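Local coordinates for protein chitinase A (Cycas revoluta, PDB 4MNK) that probably hydrolyses chitin as a family 18 glycosidase, and binds chains of N-acetylglucosamine, at residues S244-N249 with K297-V302; N276-G281 with A293-D298. One frame throughout, in Å; residues are numbered along the deposited sequence.

Contact 1 (S244-N249 with K297-V302)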
ATOM      1  N   SER A 244      -2.295  17.506  -1.243  1.00  8.13           N
ATOM      2  CA  SER A 244      -2.694  18.859  -1.598  1.00  8.38           C
ATOM      3  C   SER A 244      -2.240  19.895  -0.583  1.00  8.51           C
ATOM      4  O   SER A 244      -2.109  19.607   0.613  1.00  8.69           O
ATOM      5  CB  SER A 244      -4.212  18.932  -1.760  1.00  8.42           C
ATOM      6  OG  SER A 244      -4.844  18.686  -0.520  1.00  9.10           O
ATOM      7  N   TRP A 245      -2.031  21.107  -1.087  1.00  8.58           N
ATOM      8  CA  TRP A 245      -1.618  22.255  -0.298  1.00  9.02           C
ATOM      9  C   TRP A 245      -2.505  23.441  -0.647  1.00  9.24           C
ATOM     10  O   TRP A 245      -3.094  23.494  -1.733  1.00  9.13           O
ATOM     11  CB  TRP A 245      -0.200  22.671  -0.675  1.00  9.17           C
ATOM     12  CG  TRP A 245       0.948  21.845  -0.181  1.00  9.46           C
ATOM     13  CD1 TRP A 245       1.735  22.106   0.904  1.00 10.07           C
ATOM     14  CD2 TRP A 245       1.500  20.678  -0.802  1.00  9.76           C
ATOM     15  NE1 TRP A 245       2.722  21.160   1.015  1.00 10.14           N
ATOM     16  CE2 TRP A 245       2.601  20.271  -0.018  1.00 10.09           C
ATOM     17  CE3 TRP A 245       1.156  19.921  -1.929  1.00  9.76           C
ATOM     18  CZ2 TRP A 245       3.372  19.150  -0.334  1.00 10.11           C
ATOM     19  CZ3 TRP A 245       1.921  18.798  -2.237  1.00  9.58           C
ATOM     20  CH2 TRP A 245       3.015  18.425  -1.440  1.00 10.17           C
ATOM     21  N   LEU A 246      -2.567  24.404   0.269  1.00  9.64           N
ATOM     22  CA  LEU A 246      -3.058  25.739  -0.045  1.00 10.30           C
ATOM     23  C   LEU A 246      -1.853  26.628  -0.326  1.00 10.53           C
ATOM     24  O   LEU A 246      -0.914  26.679   0.475  1.00 10.76           O
ATOM     25  CB  LEU A 246      -3.893  26.309   1.105  1.00 10.68           C
ATOM     26  CG  LEU A 246      -5.171  25.550   1.479  1.00 11.40           C
ATOM     27  CD1 LEU A 246      -5.845  26.195   2.680  1.00 12.72           C
ATOM     28  CD2 LEU A 246      -6.138  25.471   0.305  1.00 11.98           C
ATOM     29  N   LEU A 247      -1.874  27.309  -1.468  1.00 10.95           N
ATOM     30  CA  LEU A 247      -0.762  28.156  -1.888  1.00 11.35           C
ATOM     31  C   LEU A 247      -0.734  29.470  -1.126  1.00 11.91           C
ATOM     32  O   LEU A 247      -1.782  30.056  -0.839  1.00 11.74           O
ATOM     33  CB  LEU A 247      -0.833  28.434  -3.392  1.00 11.06           C
ATOM     34  CG  LEU A 247      -0.689  27.237  -4.335  1.00 10.85           C
ATOM     35  CD1 LEU A 247      -1.052  27.640  -5.751  1.00 10.60           C
ATOM     36  CD2 LEU A 247       0.715  26.651  -4.283  1.00 10.68           C
ATOM     37  N   LYS A 248       0.472  29.928  -0.802  1.00 12.68           N
ATOM     38  CA  LYS A 248       0.652  31.234  -0.177  1.00 13.62           C
ATOM     39  C   LYS A 248       0.312  32.348  -1.168  1.00 13.83           C
ATOM     40  O   LYS A 248      -0.327  33.337  -0.800  1.00 14.13           O
ATOM     41  CB  LYS A 248       2.080  31.394   0.357  1.00 13.96           C
ATOM     42  CG  LYS A 248       2.279  32.619   1.250  1.00 15.35           C
ATOM     43  CD  LYS A 248       3.655  32.639   1.909  1.00 17.32           C
ATOM     44  CE  LYS A 248       3.702  31.776   3.166  1.00 18.67           C
ATOM     45  NZ  LYS A 248       5.054  31.779   3.793  1.00 19.81           N
ATOM     46  N   ASN A 249       0.739  32.171  -2.418  1.00 14.15           N
ATOM     47  CA  ASN A 249       0.476  33.125  -3.495  1.00 14.60           C
ATOM     48  C   ASN A 249      -0.008  32.411  -4.753  1.00 14.39           C
ATOM     49  O   ASN A 249       0.616  31.443  -5.198  1.00 14.40           O
ATOM     50  CB  ASN A 249       1.733  33.940  -3.816  1.00 15.10           C
ATOM     51  CG  ASN A 249       2.324  34.610  -2.591  1.00 16.26           C
ATOM     52  OD1 ASN A 249       1.644  35.360  -1.889  1.00 17.77           O
ATOM     53  ND2 ASN A 249       3.598  34.343  -2.328  1.00 17.45           N
ATOM     54  N   LYS A 297      -5.429  25.375  -9.211  1.00  8.08           N
ATOM     55  CA  LYS A 297      -6.439  26.363  -9.545  1.00  8.50           C
ATOM     56  C   LYS A 297      -6.543  27.289  -8.349  1.00  8.49           C
ATOM     57  O   LYS A 297      -6.654  26.827  -7.214  1.00  8.40           O
ATOM     58  CB  LYS A 297      -7.798  25.711  -9.824  1.00  8.91           C
ATOM     59  CG  LYS A 297      -8.802  26.675 -10.461  1.00 10.37           C
ATOM     60  CD  LYS A 297     -10.104  26.002 -10.874  1.00 11.83           C
ATOM     61  CE  LYS A 297     -11.148  26.075  -9.778  1.00 11.63           C
ATOM     62  NZ  LYS A 297     -12.469  25.530 -10.217  1.00 10.41           N
ATOM     63  N   ASP A 298      -6.496  28.593  -8.607  1.00  8.68           N
ATOM     64  CA  ASP A 298      -6.528  29.595  -7.544  1.00  8.98           C
ATOM     65  C   ASP A 298      -5.497  29.249  -6.458  1.00  8.92           C
ATOM     66  O   ASP A 298      -4.312  29.145  -6.771  1.00  9.04           O
ATOM     67  CB  ASP A 298      -7.959  29.780  -7.022  1.00  9.42           C
ATOM     68  CG  ASP A 298      -8.906  30.264  -8.113  1.00 10.31           C
ATOM     69  OD1 ASP A 298      -8.508  31.158  -8.892  1.00 12.44           O
ATOM     70  OD2 ASP A 298     -10.041  29.749  -8.209  1.00 11.74           O
ATOM     71  N   ASN A 299      -5.925  29.038  -5.215  1.00  8.91           N
ATOM     72  CA  ASN A 299      -4.976  28.727  -4.138  1.00  9.07           C
ATOM     73  C   ASN A 299      -4.811  27.236  -3.807  1.00  8.86           C
ATOM     74  O   ASN A 299      -4.223  26.895  -2.782  1.00  9.13           O
ATOM     75  CB  ASN A 299      -5.307  29.529  -2.869  1.00  9.46           C
ATOM     76  CG  ASN A 299      -6.593  29.079  -2.203  1.00 10.07           C
ATOM     77  OD1 ASN A 299      -7.532  28.631  -2.864  1.00 11.58           O
ATOM     78  ND2 ASN A 299      -6.643  29.204  -0.881  1.00 11.16           N
ATOM     79  N   VAL A 300      -5.312  26.353  -4.668  1.00  8.43           N
ATOM     80  CA  VAL A 300      -5.232  24.911  -4.416  1.00  8.22           C
ATOM     81  C   VAL A 300      -4.241  24.237  -5.369  1.00  7.71           C
ATOM     82  O   VAL A 300      -4.285  24.457  -6.578  1.00  7.34           O
ATOM     83  CB  VAL A 300      -6.632  24.240  -4.484  1.00  8.40           C
ATOM     84  CG1 VAL A 300      -6.530  22.733  -4.297  1.00  8.80           C
ATOM     85  CG2 VAL A 300      -7.562  24.834  -3.433  1.00  8.89           C
ATOM     86  N   TRP A 301      -3.355  23.421  -4.803  1.00  7.16           N
ATOM     87  CA  TRP A 301      -2.297  22.741  -5.547  1.00  6.99           C
ATOM     88  C   TRP A 301      -2.271  21.290  -5.094  1.00  6.84           C
ATOM     89  O   TRP A 301      -2.282  21.015  -3.895  1.00  7.06           O
ATOM     90  CB  TRP A 301      -0.958  23.396  -5.215  1.00  7.02           C
ATOM     91  CG  TRP A 301       0.217  23.095  -6.118  1.00  7.20           C
ATOM     92  CD1 TRP A 301       0.702  23.899  -7.107  1.00  6.95           C
ATOM     93  CD2 TRP A 301       1.090  21.950  -6.073  1.00  7.28           C
ATOM     94  NE1 TRP A 301       1.805  23.329  -7.692  1.00  7.78           N
ATOM     95  CE2 TRP A 301       2.068  22.133  -7.078  1.00  7.47           C
ATOM     96  CE3 TRP A 301       1.139  20.790  -5.290  1.00  7.51           C
ATOM     97  CZ2 TRP A 301       3.084  21.201  -7.319  1.00  7.49           C
ATOM     98  CZ3 TRP A 301       2.151  19.857  -5.539  1.00  7.47           C
ATOM     99  CH2 TRP A 301       3.108  20.073  -6.543  1.00  7.67           C
ATOM    100  N   VAL A 302      -2.229  20.361  -6.042  1.00  6.67           N
ATOM    101  CA  VAL A 302      -2.189  18.940  -5.704  1.00  6.68           C
ATOM    102  C   VAL A 302      -1.139  18.207  -6.543  1.00  6.49           C
ATOM    103  O   VAL A 302      -1.054  18.411  -7.751  1.00  6.67           O
ATOM    104  CB  VAL A 302      -3.601  18.279  -5.817  1.00  6.72           C
ATOM    105  CG1 VAL A 302      -4.143  18.356  -7.246  1.00  7.14           C
ATOM    106  CG2 VAL A 302      -3.581  16.834  -5.305  1.00  7.00           C
TER
HETATM  107  O   HOH W   1      -4.241  30.214   0.552  1.00 15.68           O

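Contact 2 (N276-G281 with A293-D298)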
ATOM      1  N   ASN A 276     -11.901  15.620 -11.533  1.00  8.03           N
ATOM      2  CA  ASN A 276     -12.949  16.634 -11.385  1.00  8.45           C
ATOM      3  C   ASN A 276     -12.349  18.035 -11.261  1.00  8.05           C
ATOM      4  O   ASN A 276     -12.846  18.984 -11.868  1.00  8.06           O
ATOM      5  CB  ASN A 276     -13.829  16.336 -10.164  1.00  8.98           C
ATOM      6  CG  ASN A 276     -14.620  15.042 -10.298  1.00 10.11           C
ATOM      7  OD1 ASN A 276     -14.813  14.518 -11.396  1.00 12.20           O
ATOM      8  ND2 ASN A 276     -15.090  14.528  -9.168  1.00 11.91           N
ATOM      9  N   PHE A 277     -11.276  18.142 -10.480  1.00  7.67           N
ATOM     10  CA  PHE A 277     -10.535  19.388 -10.271  1.00  7.56           C
ATOM     11  C   PHE A 277     -10.061  19.961 -11.610  1.00  7.43           C
ATOM     12  O   PHE A 277     -10.263  21.147 -11.891  1.00  7.45           O
ATOM     13  CB  PHE A 277      -9.363  19.092  -9.325  1.00  7.52           C
ATOM     14  CG  PHE A 277      -8.594  20.302  -8.853  1.00  7.41           C
ATOM     15  CD1 PHE A 277      -7.203  20.277  -8.863  1.00  7.51           C
ATOM     16  CD2 PHE A 277      -9.238  21.432  -8.349  1.00  7.75           C
ATOM     17  CE1 PHE A 277      -6.459  21.365  -8.404  1.00  7.76           C
ATOM     18  CE2 PHE A 277      -8.502  22.527  -7.889  1.00  8.26           C
ATOM     19  CZ  PHE A 277      -7.110  22.492  -7.921  1.00  7.97           C
ATOM     20  N   ILE A 278      -9.473  19.104 -12.444  1.00  7.54           N
ATOM     21  CA  ILE A 278      -8.992  19.493 -13.772  1.00  7.83           C
ATOM     22  C   ILE A 278     -10.148  19.883 -14.706  1.00  7.99           C
ATOM     23  O   ILE A 278     -10.082  20.911 -15.387  1.00  7.91           O
ATOM     24  CB  ILE A 278      -8.111  18.377 -14.402  1.00  7.91           C
ATOM     25  CG1 ILE A 278      -6.821  18.193 -13.593  1.00  8.19           C
ATOM     26  CG2 ILE A 278      -7.781  18.689 -15.861  1.00  8.47           C
ATOM     27  CD1 ILE A 278      -6.120  16.867 -13.826  1.00  8.87           C
ATOM     28  N   ARG A 279     -11.205  19.073 -14.735  1.00  8.25           N
ATOM     29  CA  ARG A 279     -12.378  19.387 -15.556  1.00  8.73           C
ATOM     30  C   ARG A 279     -13.061  20.689 -15.122  1.00  8.45           C
ATOM     31  O   ARG A 279     -13.687  21.370 -15.937  1.00  8.81           O
ATOM     32  CB  ARG A 279     -13.365  18.215 -15.582  1.00  9.08           C
ATOM     33  CG  ARG A 279     -13.024  17.162 -16.636  1.00 10.93           C
ATOM     34  CD  ARG A 279     -14.083  16.073 -16.737  1.00 12.93           C
ATOM     35  NE  ARG A 279     -13.769  14.945 -15.868  1.00 15.15           N
ATOM     36  CZ  ARG A 279     -14.291  14.747 -14.660  1.00 15.99           C
ATOM     37  NH1 ARG A 279     -13.925  13.688 -13.956  1.00 16.59           N
ATOM     38  NH2 ARG A 279     -15.179  15.596 -14.157  1.00 16.42           N
ATOM     39  N   GLY A 280     -12.904  21.044 -13.850  1.00  8.01           N
ATOM     40  CA  GLY A 280     -13.435  22.288 -13.311  1.00  7.89           C
ATOM     41  C   GLY A 280     -12.520  23.492 -13.460  1.00  8.00           C
ATOM     42  O   GLY A 280     -12.799  24.552 -12.899  1.00  8.09           O
ATOM     43  N   GLY A 281     -11.428  23.337 -14.205  1.00  7.96           N
ATOM     44  CA  GLY A 281     -10.568  24.470 -14.536  1.00  8.29           C
ATOM     45  C   GLY A 281      -9.138  24.446 -14.027  1.00  8.52           C
ATOM     46  O   GLY A 281      -8.373  25.359 -14.329  1.00  9.09           O
ATOM     47  N   ALA A 293       2.915  14.335 -11.570  1.00  7.26           N
ATOM     48  CA  ALA A 293       2.035  15.376 -12.070  1.00  7.06           C
ATOM     49  C   ALA A 293       1.611  16.292 -10.940  1.00  7.01           C
ATOM     50  O   ALA A 293       1.662  15.922  -9.762  1.00  6.72           O
ATOM     51  CB  ALA A 293       0.810  14.763 -12.733  1.00  7.44           C
ATOM     52  N   TYR A 294       1.198  17.497 -11.305  1.00  7.18           N
ATOM     53  CA  TYR A 294       0.509  18.363 -10.371  1.00  7.29           C
ATOM     54  C   TYR A 294      -0.558  19.172 -11.082  1.00  7.12           C
ATOM     55  O   TYR A 294      -0.532  19.314 -12.305  1.00  7.24           O
ATOM     56  CB  TYR A 294       1.476  19.247  -9.571  1.00  7.53           C
ATOM     57  CG  TYR A 294       2.370  20.181 -10.359  1.00  8.44           C
ATOM     58  CD1 TYR A 294       1.997  21.504 -10.591  1.00  9.11           C
ATOM     59  CD2 TYR A 294       3.617  19.758 -10.820  1.00  9.24           C
ATOM     60  CE1 TYR A 294       2.832  22.378 -11.292  1.00 10.14           C
ATOM     61  CE2 TYR A 294       4.459  20.622 -11.522  1.00 10.33           C
ATOM     62  CZ  TYR A 294       4.059  21.926 -11.752  1.00 10.60           C
ATOM     63  OH  TYR A 294       4.891  22.778 -12.445  1.00 12.55           O
ATOM     64  N   ALA A 295      -1.514  19.669 -10.309  1.00  7.01           N
ATOM     65  CA  ALA A 295      -2.592  20.478 -10.848  1.00  7.20           C
ATOM     66  C   ALA A 295      -2.912  21.590  -9.872  1.00  7.27           C
ATOM     67  O   ALA A 295      -2.825  21.404  -8.657  1.00  7.22           O
ATOM     68  CB  ALA A 295      -3.822  19.626 -11.122  1.00  7.38           C
ATOM     69  N   TYR A 296      -3.275  22.751 -10.404  1.00  7.40           N
ATOM     70  CA  TYR A 296      -3.560  23.902  -9.561  1.00  7.61           C
ATOM     71  C   TYR A 296      -4.690  24.751 -10.119  1.00  7.67           C
ATOM     72  O   TYR A 296      -4.886  24.827 -11.332  1.00  7.18           O
ATOM     73  CB  TYR A 296      -2.296  24.749  -9.350  1.00  8.12           C
ATOM     74  CG  TYR A 296      -1.735  25.341 -10.626  1.00  9.11           C
ATOM     75  CD1 TYR A 296      -0.777  24.655 -11.374  1.00 10.36           C
ATOM     76  CD2 TYR A 296      -2.174  26.580 -11.095  1.00 10.20           C
ATOM     77  CE1 TYR A 296      -0.264  25.191 -12.551  1.00 11.56           C
ATOM     78  CE2 TYR A 296      -1.671  27.123 -12.272  1.00 11.64           C
ATOM     79  CZ  TYR A 296      -0.720  26.423 -12.992  1.00 11.96           C
ATOM     80  OH  TYR A 296      -0.219  26.965 -14.154  1.00 13.70           O
ATOM     81  N   LYS A 297      -5.429  25.375  -9.211  1.00  8.08           N
ATOM     82  CA  LYS A 297      -6.439  26.363  -9.545  1.00  8.50           C
ATOM     83  C   LYS A 297      -6.543  27.289  -8.349  1.00  8.49           C
ATOM     84  O   LYS A 297      -6.654  26.827  -7.214  1.00  8.40           O
ATOM     85  CB  LYS A 297      -7.798  25.711  -9.824  1.00  8.91           C
ATOM     86  CG  LYS A 297      -8.802  26.675 -10.461  1.00 10.37           C
ATOM     87  CD  LYS A 297     -10.104  26.002 -10.874  1.00 11.83           C
ATOM     88  CE  LYS A 297     -11.148  26.075  -9.778  1.00 11.63           C
ATOM     89  NZ  LYS A 297     -12.469  25.530 -10.217  1.00 10.41           N
ATOM     90  N   ASP A 298      -6.496  28.593  -8.607  1.00  8.68           N
ATOM     91  CA  ASP A 298      -6.528  29.595  -7.544  1.00  8.98           C
ATOM     92  C   ASP A 298      -5.497  29.249  -6.458  1.00  8.92           C
ATOM     93  O   ASP A 298      -4.312  29.145  -6.771  1.00  9.04           O
ATOM     94  CB  ASP A 298      -7.959  29.780  -7.022  1.00  9.42           C
ATOM     95  CG  ASP A 298      -8.906  30.264  -8.113  1.00 10.31           C
ATOM     96  OD1 ASP A 298      -8.508  31.158  -8.892  1.00 12.44           O
ATOM     97  OD2 ASP A 298     -10.041  29.749  -8.209  1.00 11.74           O
TER
HETATM   98  O   HOH W   2     -12.046  22.645 -10.388  1.00  9.87           O

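Contact 1 (S244-N249 with K297-V302)
Trp245 and Trp301 are opposite each other as a hydrogen-bonded antiparallel pair, where strand 234-247 meets strand 300-304 in the alpha+beta insertion that class V chitinases add to their TIM barrel. The side chains lie side by side, pointing the same way, but their six-membered rings are oblique, with planes at 76°. These rings meet through CE3 and CZ3, Trp245 CE3 lying 3.5 Å from Trp301 CE3. Different first torsions, CG anti to N in Trp301 (chi1 -165°) but beside it in Trp245, accompany this tilt. Large flat indoles suit this buried face, each N-H bonded to a backbone carbonyl, Glu199 O for Trp245 and Val253 O for Trp301. Branched Leu247 extends the apolar surface: its CD2 comes 3.8 Å from Trp301 CB. The other face carries Ser244, Leu246, Val300 and Val302, the beta-branched valines suiting an extended strand; Leu246 CD2 touches Val300 CG2 at 4.1 Å. Trp245 N donates a hydrogen bond to Trp301 O at 2.8 Å, and Trp301 N one to Trp245 O at 3.1 Å. In the type II' turn from Lys297 to Val300, Asn299 O accepts a hydrogen bond from Leu247 N at 2.7 Å, while Asn299 ND2 donates to a water that donates to Leu247 O.

Contact 2 (N276-G281 with A293-D298)
A Schellman motif (Ala282 N to Phe277 O, Gly281 N to Ile278 O) ends helix 271-279, and beside it the ring of Phe277 rests against Ala295 and Lys297 on strand 292-297, joining helix and strand within the insertion of the chitinase barrel. Phe277 CG is anti to the backbone N (chi1 -172°), and the end of the ring comes nearer the strand than its base. Ala295 O lies at the ring edge, in plane, 3.6 Å from CE1. Farther round the ring, CE2 and CZ each come 3.8 Å from Lys297 CB. Small Ala295 suits a close approach of the helix: its CB points toward it and meets both Phe277 CD1 and Ile278 CG1 at 4.1 Å. At the positive phi (117°) of Gly281, the C-prime residue, a CB would jam against Gly280 O, which calls for glycine; Lys297 CD packs 3.6 Å from the Gly281 carbonyl carbon. The Lys297 chain runs past the helix end and bends at chi3 (92°), turning CE off its line. Its ammonium suits a carbonyl-rich helix C-terminus. NZ donates a hydrogen bond of 2.9 Å to Gly280 O from above the carbonyl plane, and another to a water that donates to Phe277 O at 2.8 Å.

Overall arrangement
Contacts 1 and 2 share Lys297 and Asp298 and lie with their centres 10 Å apart, because strands 292-297 and 300-304 follow each other and pair in one antiparallel hairpin. Val302 N and Ala295 O, 2.9 Å apart, probably form one of its hydrogen bonds. On one face of this hairpin Phe277 of contact 2 reaches Val300 of contact 1, CZ lying 3.7 Å from CG1; on the other, the Trp301 ring stacks with Tyr294. Contact 1 lies near the bound sugar: the side chain of Trp245 is about 8 Å from an N-acetylglucosamine. Glu199, the partner of the Trp245 indole, belongs to one glycan pocket, and Arg243, which directly precedes Ser244 of contact 1, to the other.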